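Local coordinates for DNA processing protein DprA (Streptococcus pneumoniae, PDB 3UQZ), which binds single-stranded DNA cooperatively, shields it from nucleases and helps load the RecA recombinase onto it during natural transformation, at residues A[130-135]-A[275-280]; A[219-224]-A[242-247]. All blocks are in the same frame, centred on the assembly; numbering follows the deposited sequence.

In the fold
Both interactions belong to the Rossmann-like part of DprA, with centres about 13 Å apart. Interaction 2 pairs two parallel strands of the sheet, 219-222 and 243-246. Interaction 1 lies further out, where the turn leading from helix 119-130 to strand 137-140 meets the C-terminal helix 273-279. The two touch mainly through Phe245, whose ring leaves the sheet toward that helix: Val276 CG1 is 4.0 Å from Phe245 CD2, and Phe280 CD1 is 4.0 Å from Phe245 CE2. Val276 thus joins the two contacts, meeting Leu132 in interaction 1 and the Phe245 ring of interaction 2. In sequence, both strands of interaction 2 fall between the two segments of interaction 1.

Interaction 1: residues A[130-135]-A[275-280]; sequences QGLENE and DVLAEF
Leu132 and Leu277 adopt the same shape: each CG is anti to its own carbonyl carbon, with chi1 -70° in Leu132 and -64° in Leu277, and each CD1 extends anti to CA. In Leu132 this leaves CD2 as the branch that reaches helix 273-279. Leu132 CD2 meets the flank of Val276, 3.8 Å from Val276 CB, with the two side chains crossing obliquely; Val276 CG1, anti to its backbone N, is the other atom touched. The same Leu132 CD2 lies 3.9 Å from Leu277 CD2, so one methyl group meets both helix residues. Leu277 points directly at the turn. Leu277 CD1 goes to the backbone, 3.6 Å from Leu132 O, while Leu277 CD2 approaches Glu135 CB at 4.2 Å, meeting the aliphatic root of a side chain whose carboxylate lies at the surface. The turn that receives the leucine is compact. Glu133 leaves the helical conformation with positive phi, and a type I' turn follows from Leu132 to Glu135, closed by Glu135 N to Leu132 O at 3.3 Å. Asn134, a residue that tolerates positive phi well, donates from ND2 to Asn157 O. Branched aliphatic residues suit this join of loop to helix, since no hydrogen bond crosses it: its cohesion comes from dispersion and the burial of methyl groups, neither of which imposes a strict direction.

Interaction 2: residues A[219-224]-A[242-247]; sequences VIVAEA and RDVFAI
Val219 O is gripped by two hydrogens from the neighbouring strand. Phe245 N-H binds it at 2.8 Å between Phe245 N and Val219 O, almost straight at 174° and nearly along the C=O axis, and the CA-H of Val244 adds a weaker contact. Phe245 O likewise takes two hydrogens, from Val221 N at 2.9 Å, in the carbonyl plane, and from the CA-H of Ile220. Val219 N to Asp243 O and Ile247 N to Val221 O complete the parallel ladder, whose strands run 27° apart with the usual twist of such sheets. Beyond its last rung a water continues the link, accepting from Glu223 N and donating to Ile247 O. The strands are the two arms of a beta-alpha-beta crossover through helix 229-239, the repeating element of the Rossmann-like fold; on their outer flanks they bond to strands 108-113 and 268-269. Val219, Val221, Val244 and Ala246 share the face beneath helices 229-239 and 257-264. There Val221 CG2 meets Val244 CG2 at 3.7 Å and Ala246 CB at 4.1 Å, beta-branched valine filling the layer while alanine leaves room for Cys259 and Ile263 of the second helix. Ile220 and Phe245 occupy the other face. Ile220 CG1, anti to its carbonyl carbon, lies 4.0 Å from Phe245 CB and obliquely beside the ring. Ile220 CG2 turns the other way, to Ile247 CD1 at 3.8 Å, a methyl that also meets Ala222 CB. Ile247 packs in addition on Ile251 of the second subunit, so this end of the strand takes part in the dimer contact.

Interaction 1: residues A[130-135]-A[275-280]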
loop_
_atom_site.group_PDB
_atom_site.type_symbol
_atom_site.label_atom_id
_atom_site.label_comp_id
_atom_site.label_asym_id
_atom_site.label_seq_id
_atom_site.Cartn_x
_atom_site.Cartn_y
_atom_site.Cartn_z
ATOM N N GLN A 130 11.311 15.008 -7.247
ATOM C CA GLN A 130 12.765 15.117 -7.394
ATOM C C GLN A 130 13.335 13.864 -8.071
ATOM O O GLN A 130 14.124 13.991 -8.999
ATOM C CB GLN A 130 13.432 15.378 -6.040
ATOM C CG GLN A 130 13.432 16.851 -5.636
ATOM C CD GLN A 130 13.611 17.099 -4.145
ATOM O OE1 GLN A 130 13.735 16.179 -3.322
ATOM N NE2 GLN A 130 13.613 18.369 -3.762
ATOM N N GLY A 131 12.848 12.690 -7.664
ATOM C CA GLY A 131 13.225 11.390 -8.215
ATOM C C GLY A 131 12.801 11.151 -9.653
ATOM O O GLY A 131 13.304 10.221 -10.286
ATOM N N LEU A 132 11.865 11.976 -10.186
ATOM C CA LEU A 132 11.391 11.898 -11.571
ATOM C C LEU A 132 12.448 12.439 -12.548
ATOM O O LEU A 132 12.407 12.110 -13.730
ATOM C CB LEU A 132 10.042 12.617 -11.767
ATOM C CG LEU A 132 8.803 11.965 -11.127
ATOM C CD1 LEU A 132 7.611 12.879 -11.234
ATOM C CD2 LEU A 132 8.475 10.614 -11.751
ATOM N N GLU A 133 13.419 13.228 -12.030
ATOM C CA GLU A 133 14.575 13.799 -12.743
ATOM C C GLU A 133 14.176 14.594 -13.983
ATOM O O GLU A 133 14.773 14.422 -15.047
ATOM C CB GLU A 133 15.652 12.718 -13.079
ATOM C CG GLU A 133 15.795 11.574 -12.081
ATOM C CD GLU A 133 17.036 10.719 -12.216
ATOM O OE1 GLU A 133 17.076 9.813 -13.083
ATOM O OE2 GLU A 133 17.954 10.929 -11.395
ATOM N N ASN A 134 13.139 15.442 -13.848
ATOM C CA ASN A 134 12.588 16.296 -14.909
ATOM C C ASN A 134 12.194 15.575 -16.209
ATOM O O ASN A 134 12.124 16.205 -17.260
ATOM C CB ASN A 134 13.475 17.515 -15.162
ATOM C CG ASN A 134 13.573 18.456 -13.994
ATOM O OD1 ASN A 134 12.708 18.516 -13.106
ATOM N ND2 ASN A 134 14.626 19.239 -13.991
ATOM N N GLU A 135 11.917 14.271 -16.131
ATOM C CA GLU A 135 11.502 13.462 -17.280
ATOM C C GLU A 135 10.036 13.727 -17.669
ATOM O O GLU A 135 9.644 13.448 -18.803
ATOM C CB GLU A 135 11.672 11.965 -16.968
ATOM C CG GLU A 135 13.077 11.436 -17.170
ATOM C CD GLU A 135 13.180 10.510 -18.364
ATOM O OE1 GLU A 135 12.730 9.346 -18.259
ATOM O OE2 GLU A 135 13.696 10.957 -19.414
ATOM N N ASP A 275 10.077 4.656 -8.735
ATOM C CA ASP A 275 8.935 3.742 -8.674
ATOM C C ASP A 275 7.899 4.128 -9.726
ATOM O O ASP A 275 7.296 3.249 -10.322
ATOM C CB ASP A 275 8.290 3.756 -7.273
ATOM C CG ASP A 275 8.986 2.947 -6.190
ATOM O OD1 ASP A 275 9.936 2.203 -6.516
ATOM O OD2 ASP A 275 8.558 3.028 -5.026
ATOM N N VAL A 276 7.706 5.445 -9.954
ATOM C CA VAL A 276 6.776 6.006 -10.947
ATOM C C VAL A 276 7.317 5.719 -12.349
ATOM O O VAL A 276 6.610 5.135 -13.170
ATOM C CB VAL A 276 6.509 7.534 -10.727
ATOM C CG1 VAL A 276 5.577 8.103 -11.806
ATOM C CG2 VAL A 276 5.956 7.811 -9.326
ATOM N N LEU A 277 8.579 6.097 -12.597
ATOM C CA LEU A 277 9.262 5.909 -13.874
ATOM C C LEU A 277 9.297 4.455 -14.306
ATOM O O LEU A 277 9.127 4.175 -15.496
ATOM C CB LEU A 277 10.668 6.526 -13.849
ATOM C CG LEU A 277 10.735 8.045 -13.679
ATOM C CD1 LEU A 277 12.149 8.501 -13.541
ATOM C CD2 LEU A 277 10.069 8.780 -14.836
ATOM N N ALA A 278 9.442 3.530 -13.344
ATOM C CA ALA A 278 9.473 2.093 -13.607
ATOM C C ALA A 278 8.190 1.568 -14.260
ATOM O O ALA A 278 8.275 0.636 -15.058
ATOM C CB ALA A 278 9.747 1.330 -12.318
ATOM N N GLU A 279 7.007 2.149 -13.914
ATOM C CA GLU A 279 5.697 1.695 -14.409
ATOM C C GLU A 279 4.964 2.649 -15.355
ATOM O O GLU A 279 3.897 2.277 -15.867
ATOM C CB GLU A 279 4.741 1.271 -13.263
ATOM C CG GLU A 279 5.289 1.293 -11.844
ATOM C CD GLU A 279 5.806 -0.023 -11.285
ATOM O OE1 GLU A 279 5.326 -1.097 -11.719
ATOM O OE2 GLU A 279 6.659 0.025 -10.368
ATOM N N PHE A 280 5.514 3.861 -15.585
ATOM C CA PHE A 280 4.911 4.903 -16.426
ATOM C C PHE A 280 4.803 4.546 -17.921
ATOM O O PHE A 280 5.767 4.056 -18.511
ATOM C CB PHE A 280 5.645 6.242 -16.230
ATOM C CG PHE A 280 4.870 7.448 -16.708
ATOM C CD1 PHE A 280 3.964 8.088 -15.873
ATOM C CD2 PHE A 280 5.051 7.950 -17.996
ATOM C CE1 PHE A 280 3.240 9.190 -16.320
ATOM C CE2 PHE A 280 4.313 9.043 -18.448
ATOM C CZ PHE A 280 3.426 9.665 -17.600
#

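Interaction 2: residues A[219-224]-A[242-247]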
loop_
_atom_site.group_PDB
_atom_site.type_symbol
_atom_site.label_atom_id
_atom_site.label_comp_id
_atom_site.label_asym_id
_atom_site.label_seq_id
_atom_site.Cartn_x
_atom_site.Cartn_y
_atom_site.Cartn_z
ATOM N N VAL A 219 -1.535 9.369 -12.818
ATOM C CA VAL A 219 -1.900 10.313 -11.751
ATOM C C VAL A 219 -1.187 9.910 -10.460
ATOM O O VAL A 219 -1.290 8.767 -10.043
ATOM C CB VAL A 219 -3.443 10.429 -11.531
ATOM C CG1 VAL A 219 -3.781 11.492 -10.491
ATOM C CG2 VAL A 219 -4.183 10.717 -12.832
ATOM N N ILE A 220 -0.486 10.857 -9.822
ATOM C CA ILE A 220 0.196 10.668 -8.543
ATOM C C ILE A 220 -0.695 11.239 -7.436
ATOM O O ILE A 220 -1.069 12.413 -7.495
ATOM C CB ILE A 220 1.630 11.276 -8.537
ATOM C CG1 ILE A 220 2.573 10.526 -9.505
ATOM C CG2 ILE A 220 2.219 11.322 -7.109
ATOM C CD1 ILE A 220 3.900 11.263 -9.812
ATOM N N VAL A 221 -1.056 10.388 -6.443
ATOM C CA VAL A 221 -1.865 10.770 -5.274
ATOM C C VAL A 221 -1.017 10.835 -4.027
ATOM O O VAL A 221 -0.146 9.992 -3.816
ATOM C CB VAL A 221 -3.102 9.897 -4.977
ATOM C CG1 VAL A 221 -4.357 10.747 -4.840
ATOM C CG2 VAL A 221 -3.265 8.742 -5.953
ATOM N N ALA A 222 -1.334 11.797 -3.170
ATOM C CA ALA A 222 -0.696 12.001 -1.885
ATOM C C ALA A 222 -1.690 12.666 -0.976
ATOM O O ALA A 222 -2.294 13.679 -1.339
ATOM C CB ALA A 222 0.530 12.872 -2.030
ATOM N N GLU A 223 -1.877 12.076 0.202
ATOM C CA GLU A 223 -2.783 12.558 1.235
ATOM C C GLU A 223 -4.209 12.761 0.738
ATOM O O GLU A 223 -4.770 13.839 0.885
ATOM C CB GLU A 223 -2.212 13.782 1.990
ATOM C CG GLU A 223 -0.917 13.480 2.732
ATOM C CD GLU A 223 -0.635 14.296 3.977
ATOM O OE1 GLU A 223 -1.235 15.386 4.137
ATOM O OE2 GLU A 223 0.227 13.863 4.776
ATOM N N ALA A 224 -4.791 11.716 0.157
ATOM C CA ALA A 224 -6.176 11.739 -0.288
ATOM C C ALA A 224 -7.003 11.132 0.842
ATOM O O ALA A 224 -6.676 10.053 1.339
ATOM C CB ALA A 224 -6.338 10.939 -1.572
ATOM N N ARG A 242 -6.207 5.016 -16.962
ATOM C CA ARG A 242 -4.957 5.679 -16.576
ATOM C C ARG A 242 -4.376 5.062 -15.298
ATOM O O ARG A 242 -5.125 4.598 -14.433
ATOM C CB ARG A 242 -5.151 7.209 -16.406
ATOM C CG ARG A 242 -5.928 7.939 -17.515
ATOM C CD ARG A 242 -5.258 7.857 -18.878
ATOM N NE ARG A 242 -5.474 9.064 -19.678
ATOM C CZ ARG A 242 -6.492 9.242 -20.516
ATOM N NH1 ARG A 242 -7.416 8.297 -20.661
ATOM N NH2 ARG A 242 -6.596 10.363 -21.216
ATOM N N ASP A 243 -3.033 5.043 -15.193
ATOM C CA ASP A 243 -2.327 4.505 -14.039
ATOM C C ASP A 243 -2.422 5.471 -12.882
ATOM O O ASP A 243 -2.300 6.688 -13.075
ATOM C CB ASP A 243 -0.842 4.268 -14.352
ATOM C CG ASP A 243 -0.519 3.146 -15.316
ATOM O OD1 ASP A 243 -1.234 2.109 -15.291
ATOM O OD2 ASP A 243 0.497 3.264 -16.040
ATOM N N VAL A 244 -2.636 4.931 -11.670
ATOM C CA VAL A 244 -2.655 5.725 -10.452
ATOM C C VAL A 244 -1.548 5.273 -9.516
ATOM O O VAL A 244 -1.415 4.078 -9.247
ATOM C CB VAL A 244 -4.038 6.115 -9.833
ATOM C CG1 VAL A 244 -5.205 5.397 -10.495
ATOM C CG2 VAL A 244 -4.078 5.978 -8.322
ATOM N N PHE A 245 -0.674 6.219 -9.144
ATOM C CA PHE A 245 0.490 6.002 -8.299
ATOM C C PHE A 245 0.221 6.636 -6.956
ATOM O O PHE A 245 0.207 7.864 -6.851
ATOM C CB PHE A 245 1.752 6.601 -8.956
ATOM C CG PHE A 245 1.994 6.157 -10.375
ATOM C CD1 PHE A 245 2.494 4.890 -10.650
ATOM C CD2 PHE A 245 1.722 7.007 -11.444
ATOM C CE1 PHE A 245 2.710 4.476 -11.969
ATOM C CE2 PHE A 245 1.932 6.589 -12.766
ATOM C CZ PHE A 245 2.421 5.325 -13.017
ATOM N N ALA A 246 -0.040 5.809 -5.930
ATOM C CA ALA A 246 -0.368 6.319 -4.605
ATOM C C ALA A 246 0.798 6.301 -3.631
ATOM O O ALA A 246 1.503 5.295 -3.523
ATOM C CB ALA A 246 -1.565 5.584 -4.041
ATOM N N ILE A 247 1.015 7.437 -2.942
ATOM C CA ILE A 247 2.051 7.592 -1.921
ATOM C C ILE A 247 1.424 7.195 -0.571
ATOM O O ILE A 247 0.421 7.806 -0.177
ATOM C CB ILE A 247 2.647 9.035 -1.893
ATOM C CG1 ILE A 247 3.303 9.409 -3.249
ATOM C CG2 ILE A 247 3.648 9.194 -0.729
ATOM C CD1 ILE A 247 3.473 10.918 -3.495
HETATM O O HOH W 1 -0.053 10.077 1.318
#